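Local coordinates for N-acetylmuramoyl-L-alanine amidase (Clostridium intestinale URNW, PDB 6SRT), which probably cleaves the amide bond between N-acetylmuramic acid and L-alanine in bacterial peptidoglycan, as a zinc-dependent endolysin of the amidase 2 family, at residues Ser94-Val99 with Lys142-Val147; Met43-His48 with Ala101-Ile106; Ile71-Tyr76 with Gly105-Gly110. One frame throughout, in Å; residues are numbered along the deposited sequence. Where two conformers were deposited one is given.

Contact 1. Residues Ser94-Val99 with Lys142-Val147; sequences SHAPGV and KRHKDV. With ZN (zinc ion), chain B; PO4 (phosphate ion), chain F.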
loop_
_atom_site.group_PDB
_atom_site.type_symbol
_atom_site.label_atom_id
_atom_site.label_comp_id
_atom_site.label_asym_id
_atom_site.label_seq_id
_atom_site.Cartn_x
_atom_site.Cartn_y
_atom_site.Cartn_z
ATOM N N SER A 94 -7.697 1.436 -5.952
ATOM C CA SER A 94 -8.980 1.239 -5.297
ATOM C C SER A 94 -8.736 0.841 -3.848
ATOM O O SER A 94 -8.902 -0.342 -3.479
ATOM C CB SER A 94 -9.791 0.108 -5.993
ATOM O OG SER A 94 -10.021 0.392 -7.364
ATOM N N HIS A 95 -8.270 1.777 -3.074
ATOM C CA HIS A 95 -7.891 1.506 -1.671
ATOM C C HIS A 95 -8.444 2.522 -0.695
ATOM O O HIS A 95 -8.592 2.136 0.482
ATOM C CB HIS A 95 -6.393 1.296 -1.510
ATOM C CG HIS A 95 -5.597 2.551 -1.778
ATOM N ND1 HIS A 95 -5.289 3.479 -0.824
ATOM C CD2 HIS A 95 -5.168 3.058 -2.963
ATOM C CE1 HIS A 95 -4.691 4.497 -1.407
ATOM N NE2 HIS A 95 -4.585 4.261 -2.711
ATOM N N ALA A 96 -8.770 3.753 -1.084
ATOM C CA ALA A 96 -9.241 4.785 -0.122
ATOM C C ALA A 96 -10.167 5.730 -0.903
ATOM O O ALA A 96 -9.720 6.761 -1.389
ATOM C CB ALA A 96 -8.125 5.507 0.532
ATOM N N PRO A 97 -11.455 5.334 -1.109
ATOM C CA PRO A 97 -12.361 6.184 -1.858
ATOM C C PRO A 97 -12.347 7.630 -1.311
ATOM O O PRO A 97 -12.443 7.868 -0.112
ATOM C CB PRO A 97 -13.717 5.527 -1.711
ATOM C CG PRO A 97 -13.380 4.066 -1.444
ATOM C CD PRO A 97 -12.116 4.132 -0.608
ATOM N N GLY A 98 -12.210 8.566 -2.223
ATOM C CA GLY A 98 -12.101 9.979 -1.944
ATOM C C GLY A 98 -10.717 10.513 -2.101
ATOM O O GLY A 98 -10.611 11.699 -2.447
ATOM N N VAL A 99 -9.684 9.656 -1.964
ATOM C CA VAL A 99 -8.302 10.134 -2.238
ATOM C C VAL A 99 -7.585 9.192 -3.218
ATOM O O VAL A 99 -6.374 9.303 -3.383
ATOM C CB VAL A 99 -7.473 10.279 -0.927
ATOM C CG1 VAL A 99 -8.076 11.359 -0.040
ATOM C CG2 VAL A 99 -7.277 8.953 -0.184
ATOM N N LYS A 142 -0.167 8.965 5.520
ATOM C CA LYS A 142 -1.423 8.799 6.248
ATOM C C LYS A 142 -1.778 7.346 6.463
ATOM O O LYS A 142 -1.420 6.478 5.664
ATOM C CB LYS A 142 -2.616 9.448 5.522
ATOM C CG LYS A 142 -2.544 10.969 5.388
ATOM C CD LYS A 142 -2.969 11.605 6.699
ATOM C CE LYS A 142 -2.494 13.018 7.047
ATOM N NZ LYS A 142 -2.645 13.811 5.850
ATOM N N ARG A 143 -2.464 7.053 7.542
ATOM C CA ARG A 143 -3.093 5.758 7.741
ATOM C C ARG A 143 -4.450 5.752 7.019
ATOM O O ARG A 143 -5.100 6.825 6.906
ATOM C CB ARG A 143 -3.363 5.540 9.220
ATOM C CG ARG A 143 -2.076 5.517 10.035
ATOM C CD ARG A 143 -2.308 5.500 11.496
ATOM N NE ARG A 143 -2.855 6.773 11.849
ATOM C CZ ARG A 143 -3.161 7.126 13.097
ATOM N NH1 ARG A 143 -2.857 6.339 14.115
ATOM N NH2 ARG A 143 -3.798 8.271 13.279
ATOM N N HIS A 144 -4.945 4.576 6.631
ATOM C CA HIS A 144 -6.320 4.520 6.065
ATOM C C HIS A 144 -7.328 5.212 7.004
ATOM O O HIS A 144 -8.161 5.989 6.561
ATOM C CB HIS A 144 -6.665 3.082 5.729
ATOM C CG HIS A 144 -7.954 2.890 4.964
ATOM N ND1 HIS A 144 -8.358 1.589 4.653
ATOM C CD2 HIS A 144 -8.873 3.765 4.509
ATOM C CE1 HIS A 144 -9.544 1.743 4.028
ATOM N NE2 HIS A 144 -9.866 3.050 3.924
ATOM N N LYS A 145 -7.204 4.956 8.307
ATOM C CA LYS A 145 -8.157 5.516 9.303
ATOM C C LYS A 145 -8.049 7.051 9.408
ATOM O O LYS A 145 -8.976 7.645 9.975
ATOM C CB LYS A 145 -7.932 4.904 10.676
ATOM C CG LYS A 145 -6.560 5.164 11.281
ATOM C CD LYS A 145 -6.438 4.838 12.697
ATOM C CE LYS A 145 -6.532 3.393 12.985
ATOM N NZ LYS A 145 -6.170 3.127 14.421
ATOM N N ASP A 146 -7.012 7.673 8.841
ATOM C CA ASP A 146 -6.865 9.148 8.835
ATOM C C ASP A 146 -7.709 9.747 7.718
ATOM O O ASP A 146 -7.877 10.973 7.707
ATOM C CB ASP A 146 -5.399 9.586 8.729
ATOM C CG ASP A 146 -4.550 9.164 9.901
ATOM O OD1 ASP A 146 -5.075 9.247 11.037
ATOM O OD2 ASP A 146 -3.401 8.800 9.664
ATOM N N VAL A 147 -8.114 8.971 6.717
ATOM C CA VAL A 147 -8.843 9.492 5.538
ATOM C C VAL A 147 -10.241 8.948 5.430
ATOM O O VAL A 147 -11.053 9.513 4.681
ATOM C CB VAL A 147 -8.046 9.355 4.230
ATOM C CG1 VAL A 147 -6.773 10.150 4.321
ATOM C CG2 VAL A 147 -7.721 7.931 3.872
HETATM ZN ZN ZN B . -7.226 0.004 4.556
HETATM P P PO4 F . -13.129 2.103 2.968
HETATM O O1 PO4 F . -13.588 1.834 4.398
HETATM O O2 PO4 F . -12.352 3.265 2.955
HETATM O O3 PO4 F . -14.293 2.152 2.049
HETATM O O4 PO4 F . -12.266 0.918 2.494
HETATM O O HOH W 1 -11.581 9.965 1.741
#
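The His-144 imidazole has the backbone carbonyl of His-95 over one face and a phosphate ion at its edge. His-95 O lies 3.6 Å above the ring plane, displaced toward the rim, and approaches His-144 CE1 at 3.7 Å; the methyl of Ala-96 comes in obliquely near CD2. The phosphate, probably from the crystallisation liquor, accepts a bond of 2.7 Å from His-144 NE2 to its O2, and it is also held by Arg-148. The other ring nitrogen, ND1, binds the zinc ion. With a metal on one nitrogen and a hydrogen-bond acceptor on the other, the rotation of the ring is fixed. Its CG stands anti to the backbone N (chi1 -172°), which carries the imidazole from the turn after strand 140-143 to the metal.

Farther from the zinc ion the contact becomes apolar. Val-147 presents a single branch, CG2, to two partners: Ala-96 CB at 4.1 Å and Val-99 CG2 at 4.2 Å. The polar link between the segments is a water, which donates to both Pro-97 O and Val-147 O.

The turn that carries His-144 has its own brace. Arg-143 grips the Asp-146 carboxylate side-on, NE to OD2 in a nearly straight bond (178°) and NH2 to OD1 at 2.8 Å. OD2 also accepts from the backbone N of Arg-143, on the same face of its plane, joining backbone to side chain, while the aliphatic chain of Lys-145 lies over one guanidinium face. His-95, itself not a ligand, bonds through ND1 to the zinc ligand His-47 and so backs it, while His-144 comes from the facing turn. With Cys-152, His-47 and His-144 form the protein part of the His-His-Cys zinc site of amidase 2 and peptidoglycan-recognition folds, a second phosphate taking the remaining place.

Contact 2. Residues Met43-His48 with Ala101-Ile106; sequences MIVYHH and ARAFGI. With ZN (zinc ion), chain B.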
loop_
_atom_site.group_PDB
_atom_site.type_symbol
_atom_site.label_atom_id
_atom_site.label_comp_id
_atom_site.label_asym_id
_atom_site.label_seq_id
_atom_site.Cartn_x
_atom_site.Cartn_y
_atom_site.Cartn_z
ATOM N N MET A 43 0.227 11.749 -1.747
ATOM C CA MET A 43 -0.088 11.112 -0.434
ATOM C C MET A 43 0.320 9.652 -0.568
ATOM O O MET A 43 0.247 9.073 -1.667
ATOM C CB MET A 43 -1.580 11.261 -0.117
ATOM C CG MET A 43 -1.950 10.813 1.240
ATOM S SD MET A 43 -3.767 10.780 1.356
ATOM C CE MET A 43 -4.044 12.547 1.454
ATOM N N ILE A 44 0.745 9.055 0.563
ATOM C CA ILE A 44 0.855 7.611 0.716
ATOM C C ILE A 44 -0.076 7.213 1.872
ATOM O O ILE A 44 -0.047 7.848 2.911
ATOM C CB ILE A 44 2.295 7.185 1.021
ATOM C CG1 ILE A 44 3.209 7.462 -0.135
ATOM C CG2 ILE A 44 2.370 5.742 1.483
ATOM C CD1 ILE A 44 4.640 7.431 0.211
ATOM N N VAL A 45 -0.890 6.209 1.617
ATOM C CA VAL A 45 -1.861 5.668 2.601
ATOM C C VAL A 45 -1.497 4.214 2.921
ATOM O O VAL A 45 -1.354 3.372 1.998
ATOM C CB VAL A 45 -3.310 5.752 2.119
ATOM C CG1 VAL A 45 -4.260 5.160 3.143
ATOM C CG2 VAL A 45 -3.717 7.174 1.808
ATOM N N TYR A 46 -1.349 3.936 4.230
ATOM C CA TYR A 46 -0.997 2.599 4.714
ATOM C C TYR A 46 -2.242 1.815 5.133
ATOM O O TYR A 46 -3.148 2.332 5.791
ATOM C CB TYR A 46 -0.050 2.672 5.918
ATOM C CG TYR A 46 1.262 3.360 5.609
ATOM C CD1 TYR A 46 2.232 2.683 4.928
ATOM C CD2 TYR A 46 1.536 4.654 5.970
ATOM C CE1 TYR A 46 3.442 3.256 4.562
ATOM C CE2 TYR A 46 2.734 5.226 5.687
ATOM C CZ TYR A 46 3.685 4.556 4.944
ATOM O OH TYR A 46 4.825 5.258 4.625
ATOM N N HIS A 47 -2.226 0.533 4.736
ATOM C CA HIS A 47 -3.310 -0.440 4.958
ATOM C C HIS A 47 -2.789 -1.716 5.589
ATOM O O HIS A 47 -1.625 -2.047 5.419
ATOM C CB HIS A 47 -3.957 -0.796 3.650
ATOM C CG HIS A 47 -4.577 0.350 2.919
ATOM N ND1 HIS A 47 -5.890 0.689 3.151
ATOM C CD2 HIS A 47 -4.089 1.170 1.974
ATOM C CE1 HIS A 47 -6.199 1.701 2.352
ATOM N NE2 HIS A 47 -5.103 2.049 1.658
ATOM N N HIS A 48 -3.698 -2.442 6.225
ATOM C CA HIS A 48 -3.475 -3.868 6.539
ATOM C C HIS A 48 -4.515 -4.666 5.804
ATOM O O HIS A 48 -5.525 -4.147 5.348
ATOM C CB HIS A 48 -3.436 -4.147 8.043
ATOM C CG HIS A 48 -4.683 -4.054 8.833
ATOM N ND1 HIS A 48 -4.740 -4.555 10.142
ATOM C CD2 HIS A 48 -5.904 -3.572 8.509
ATOM C CE1 HIS A 48 -5.937 -4.342 10.594
ATOM N NE2 HIS A 48 -6.690 -3.768 9.620
ATOM N N ALA A 101 -7.335 9.176 -6.434
ATOM C CA ALA A 101 -6.632 9.840 -7.539
ATOM C C ALA A 101 -5.364 10.519 -7.075
ATOM O O ALA A 101 -4.585 10.958 -7.935
ATOM C CB ALA A 101 -7.552 10.813 -8.247
ATOM N N ARG A 102 -5.148 10.653 -5.778
ATOM C CA ARG A 102 -4.000 11.384 -5.210
ATOM C C ARG A 102 -3.145 10.527 -4.256
ATOM O O ARG A 102 -2.193 11.085 -3.692
ATOM C CB ARG A 102 -4.463 12.677 -4.519
ATOM C CG ARG A 102 -5.228 12.420 -3.232
ATOM C CD ARG A 102 -5.619 13.711 -2.566
ATOM N NE ARG A 102 -4.556 14.422 -1.890
ATOM C CZ ARG A 102 -4.746 15.383 -1.000
ATOM N NH1 ARG A 102 -5.972 15.765 -0.719
ATOM N NH2 ARG A 102 -3.724 15.966 -0.409
ATOM N N ALA A 103 -3.457 9.259 -4.062
ATOM C CA ALA A 103 -2.782 8.475 -3.019
ATOM C C ALA A 103 -2.270 7.149 -3.526
ATOM O O ALA A 103 -3.051 6.344 -4.049
ATOM C CB ALA A 103 -3.717 8.269 -1.851
ATOM N N PHE A 104 -1.004 6.885 -3.265
ATOM C CA PHE A 104 -0.528 5.484 -3.267
ATOM C C PHE A 104 -1.082 4.721 -2.105
ATOM O O PHE A 104 -1.245 5.259 -1.002
ATOM C CB PHE A 104 0.995 5.449 -3.175
ATOM C CG PHE A 104 1.702 5.861 -4.433
ATOM C CD1 PHE A 104 1.642 5.026 -5.549
ATOM C CD2 PHE A 104 2.470 7.023 -4.462
ATOM C CE1 PHE A 104 2.265 5.407 -6.729
ATOM C CE2 PHE A 104 3.123 7.356 -5.649
ATOM C CZ PHE A 104 3.012 6.565 -6.762
ATOM N N GLY A 105 -1.428 3.487 -2.374
ATOM C CA GLY A 105 -1.905 2.575 -1.316
ATOM C C GLY A 105 -0.923 1.451 -1.119
ATOM O O GLY A 105 -0.586 0.698 -2.053
ATOM N N ILE A 106 -0.394 1.299 0.112
ATOM C CA ILE A 106 0.579 0.255 0.497
ATOM C C ILE A 106 -0.065 -0.599 1.547
ATOM O O ILE A 106 -0.342 -0.100 2.642
ATOM C CB ILE A 106 1.876 0.854 1.013
ATOM C CG1 ILE A 106 2.553 1.796 -0.007
ATOM C CG2 ILE A 106 2.825 -0.276 1.429
ATOM C CD1 ILE A 106 3.751 2.519 0.520
HETATM ZN ZN ZN B . -7.226 0.004 4.556
HETATM O O HOH W 2 0.971 -0.958 5.083
#
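Met-43 meets Arg-102 and Ala-103 through CB, SD and CE. Its CB lies 3.6 Å from Arg-102 O and also touches the methyl of Ala-103. CG continues anti to the backbone N (chi1 -173°), bringing SD to 4.1 Å from Ala-103 CB. In the conformers given, of two deposited for each residue, a bend about chi3 then turns CE over one face of the Arg-102 guanidinium, 3.8 Å from CZ and offset toward its rim; Arg-102 NE bonds to Asn-42.

Beyond this end the strands run parallel and in register from Met-43 with Ala-103 to Tyr-46 with Ile-106. Phe-104 N, Val-45 N, Ile-106 N and His-47 N donate in turn across the gap; the bond from Ile-106 N to Val-45 O is 3.0 Å long and nearly straight (172°). On the face that holds Ile-44, Phe-104 and Tyr-46, Ile-106 CD1 packs 3.6 Å from Ile-44 CG2 and also reaches Tyr-46 CE1, beneath helix 119-136. Ile-44 CG2 itself lies over one face of the Tyr-46 ring. The other face carries Val-45 CG2 against Ala-103 CB at 3.8 Å.

His-47 closes the series. Its ring turns an edge to Gly-105 CA, and ND1 binds the zinc ion at 2.1 Å. With the metal on ND1 and His-95 at NE2, the ring's rotation is probably restrained. These adjoining parallel strands are neighbouring inner strands of the mixed sheet of the amidase 2 fold, with a zinc histidine near the C-terminal end of strand 43-48.

Contact 3. Residues Ile71-Tyr76 with Gly105-Gly110; sequences IGYHFY and GIASEG. With PO4 (phosphate ion), chain E.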
loop_
_atom_site.group_PDB
_atom_site.type_symbol
_atom_site.label_atom_id
_atom_site.label_comp_id
_atom_site.label_asym_id
_atom_site.label_seq_id
_atom_site.Cartn_x
_atom_site.Cartn_y
_atom_site.Cartn_z
ATOM N N ILE A 71 -6.692 -5.849 -7.829
ATOM C CA ILE A 71 -5.993 -5.430 -6.596
ATOM C C ILE A 71 -5.947 -3.923 -6.560
ATOM O O ILE A 71 -5.426 -3.252 -7.484
ATOM C CB ILE A 71 -4.644 -6.107 -6.479
ATOM C CG1 ILE A 71 -3.938 -5.673 -5.160
ATOM C CG2 ILE A 71 -3.783 -5.899 -7.684
ATOM C CD1 ILE A 71 -2.842 -6.597 -4.737
ATOM N N GLY A 72 -6.474 -3.352 -5.442
ATOM C CA GLY A 72 -6.628 -1.914 -5.337
ATOM C C GLY A 72 -5.424 -1.186 -4.794
ATOM O O GLY A 72 -5.380 0.037 -4.890
ATOM N N TYR A 73 -4.502 -1.915 -4.164
ATOM C CA TYR A 73 -3.266 -1.350 -3.615
ATOM C C TYR A 73 -2.235 -1.242 -4.753
ATOM O O TYR A 73 -2.204 -2.099 -5.631
ATOM C CB TYR A 73 -2.694 -2.294 -2.536
ATOM C CG TYR A 73 -3.696 -2.694 -1.491
ATOM C CD1 TYR A 73 -4.363 -1.796 -0.702
ATOM C CD2 TYR A 73 -3.976 -4.053 -1.334
ATOM C CE1 TYR A 73 -5.232 -2.223 0.296
ATOM C CE2 TYR A 73 -4.828 -4.497 -0.354
ATOM C CZ TYR A 73 -5.514 -3.577 0.416
ATOM O OH TYR A 73 -6.328 -4.041 1.417
ATOM N N HIS A 74 -1.365 -0.236 -4.649
ATOM C CA HIS A 74 -0.209 -0.144 -5.548
ATOM C C HIS A 74 0.894 -1.132 -5.162
ATOM O O HIS A 74 1.641 -1.583 -6.053
ATOM C CB HIS A 74 0.316 1.265 -5.566
ATOM C CG HIS A 74 -0.692 2.215 -6.120
ATOM N ND1 HIS A 74 -1.586 2.859 -5.292
ATOM C CD2 HIS A 74 -0.929 2.579 -7.412
ATOM C CE1 HIS A 74 -2.385 3.580 -6.089
ATOM N NE2 HIS A 74 -2.005 3.442 -7.386
ATOM N N PHE A 75 0.980 -1.480 -3.881
ATOM C CA PHE A 75 2.018 -2.400 -3.378
ATOM C C PHE A 75 1.392 -3.198 -2.226
ATOM O O PHE A 75 0.612 -2.685 -1.417
ATOM C CB PHE A 75 3.228 -1.634 -2.834
ATOM C CG PHE A 75 3.877 -0.791 -3.894
ATOM C CD1 PHE A 75 4.770 -1.329 -4.785
ATOM C CD2 PHE A 75 3.513 0.579 -4.011
ATOM C CE1 PHE A 75 5.328 -0.540 -5.783
ATOM C CE2 PHE A 75 4.027 1.356 -5.019
ATOM C CZ PHE A 75 4.937 0.788 -5.890
ATOM N N TYR A 76 1.891 -4.432 -2.101
ATOM C CA TYR A 76 1.490 -5.390 -1.034
ATOM C C TYR A 76 2.762 -6.027 -0.473
ATOM O O TYR A 76 3.521 -6.641 -1.247
ATOM C CB TYR A 76 0.539 -6.433 -1.641
ATOM C CG TYR A 76 0.220 -7.579 -0.731
ATOM C CD1 TYR A 76 -0.127 -7.375 0.599
ATOM C CD2 TYR A 76 0.202 -8.895 -1.189
ATOM C CE1 TYR A 76 -0.411 -8.445 1.441
ATOM C CE2 TYR A 76 -0.115 -9.969 -0.387
ATOM C CZ TYR A 76 -0.483 -9.741 0.918
ATOM O OH TYR A 76 -0.800 -10.752 1.779
ATOM N N GLY A 105 -1.428 3.487 -2.374
ATOM C CA GLY A 105 -1.905 2.575 -1.316
ATOM C C GLY A 105 -0.923 1.451 -1.119
ATOM O O GLY A 105 -0.586 0.698 -2.053
ATOM N N ILE A 106 -0.394 1.299 0.112
ATOM C CA ILE A 106 0.579 0.255 0.497
ATOM C C ILE A 106 -0.065 -0.599 1.547
ATOM O O ILE A 106 -0.342 -0.100 2.642
ATOM C CB ILE A 106 1.876 0.854 1.013
ATOM C CG1 ILE A 106 2.553 1.796 -0.007
ATOM C CG2 ILE A 106 2.825 -0.276 1.429
ATOM C CD1 ILE A 106 3.751 2.519 0.520
ATOM N N ALA A 107 -0.310 -1.856 1.228
ATOM C CA ALA A 107 -0.884 -2.810 2.162
ATOM C C ALA A 107 0.202 -3.706 2.708
ATOM O O ALA A 107 1.069 -4.152 1.959
ATOM C CB ALA A 107 -1.932 -3.648 1.508
ATOM N N SER A 108 0.076 -4.059 3.974
ATOM C CA SER A 108 0.920 -5.022 4.703
ATOM C C SER A 108 0.075 -6.180 5.138
ATOM O O SER A 108 -1.010 -5.999 5.694
ATOM C CB SER A 108 1.614 -4.358 5.860
ATOM O OG SER A 108 2.526 -3.338 5.459
ATOM N N GLU A 109 0.575 -7.384 4.919
ATOM C CA GLU A 109 -0.105 -8.617 5.291
ATOM C C GLU A 109 -0.217 -8.745 6.802
ATOM O O GLU A 109 0.830 -8.890 7.488
ATOM C CB GLU A 109 0.696 -9.805 4.775
ATOM C CG GLU A 109 0.090 -11.176 5.053
ATOM C CD GLU A 109 0.902 -12.348 4.582
ATOM O OE1 GLU A 109 2.043 -12.177 4.124
ATOM O OE2 GLU A 109 0.332 -13.444 4.574
ATOM N N GLY A 110 -1.432 -8.794 7.343
ATOM C CA GLY A 110 -1.647 -8.949 8.786
ATOM C C GLY A 110 -2.871 -8.226 9.240
ATOM O O GLY A 110 -3.487 -7.444 8.511
HETATM P P PO4 E . -8.547 -2.555 3.741
HETATM O O1 PO4 E . -8.891 -1.268 4.357
HETATM O O2 PO4 E . -9.707 -3.177 2.983
HETATM O O3 PO4 E . -8.114 -3.592 4.888
HETATM O O4 PO4 E . -7.435 -2.188 2.846
#
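Strand 75-77 joins the central sheet alongside strand 103-108, and the turn leading into it carries Tyr-73 to the edge of the zinc pocket. Across this junction Tyr-73 lays its ring flat against Ala-107. The methyl CB stands 3.4 Å from the ring centroid and only 7° off the normal, a CH-pi contact centred on the face. At the rim, Tyr-73 OH donates at 2.6 Å to O4, near the ring plane, of a phosphate ion (probably from the crystallisation liquor) that also reaches the zinc ion through its O1; a glycerol is bonded to the same hydroxyl.

The backbone is joined less regularly where the strand begins. Gly-105 O receives two N-H groups, a weak one from His-74 N and a straighter one from Phe-75 N at 3.2 Å. The side chain of His-74 accepts in return: with CG beside its own backbone N (chi1 -64°), ND1 meets Gly-105 N at 3.0 Å, the donor tilted somewhat out of the imidazole plane. NE2 is bonded to Ala-91 O, so both ring nitrogens are engaged and the ring's rotation is set. Further on, Ala-107 N donates to Phe-75 O in a nearly straight bond, and the parallel pairing continues to Tyr-76.

Tyr-76 extends along the next residues of its neighbour. Its edge faces Ala-107 O, while OH comes within 3.4 Å of Glu-109 CG, the ring and carboxylate planes 54° apart. That hydroxyl is bonded to Met-54 O, and the Glu-109 carboxylate turns instead to Lys-79 N and Arg-78. On the other face of the sheet Phe-75 CD2 and Ile-106 CG1 meet at 4.3 Å beneath helix 119-136. A loop tyrosine at the start of strand 75-77, its hydroxyl on a zinc-bound anion, thus marks the rim of the amidase 2 zinc pocket.

How the contacts relate
Contacts 2 and 3 are buried and share strand 103-108, with Gly-105 and Ile-106 serving both; one pairs it with strand 43-48, the other with strand 75-77. Contact 1 is only partly buried and lies toward the rim of the sheet, joining a loop to the end of strand 140-143. The chemistry follows this placing: a backbone ladder with aliphatic packing in contact 2, aromatic rings and a histidine-backbone bond in contact 3, and a few methyls and bound ions in contact 1. All three converge on the zinc site, contacts 1 and 2 by supplying a histidine each and contact 3 through the zinc-bound phosphate. His-95 of contact 1 also packs against Tyr-73 of contact 3.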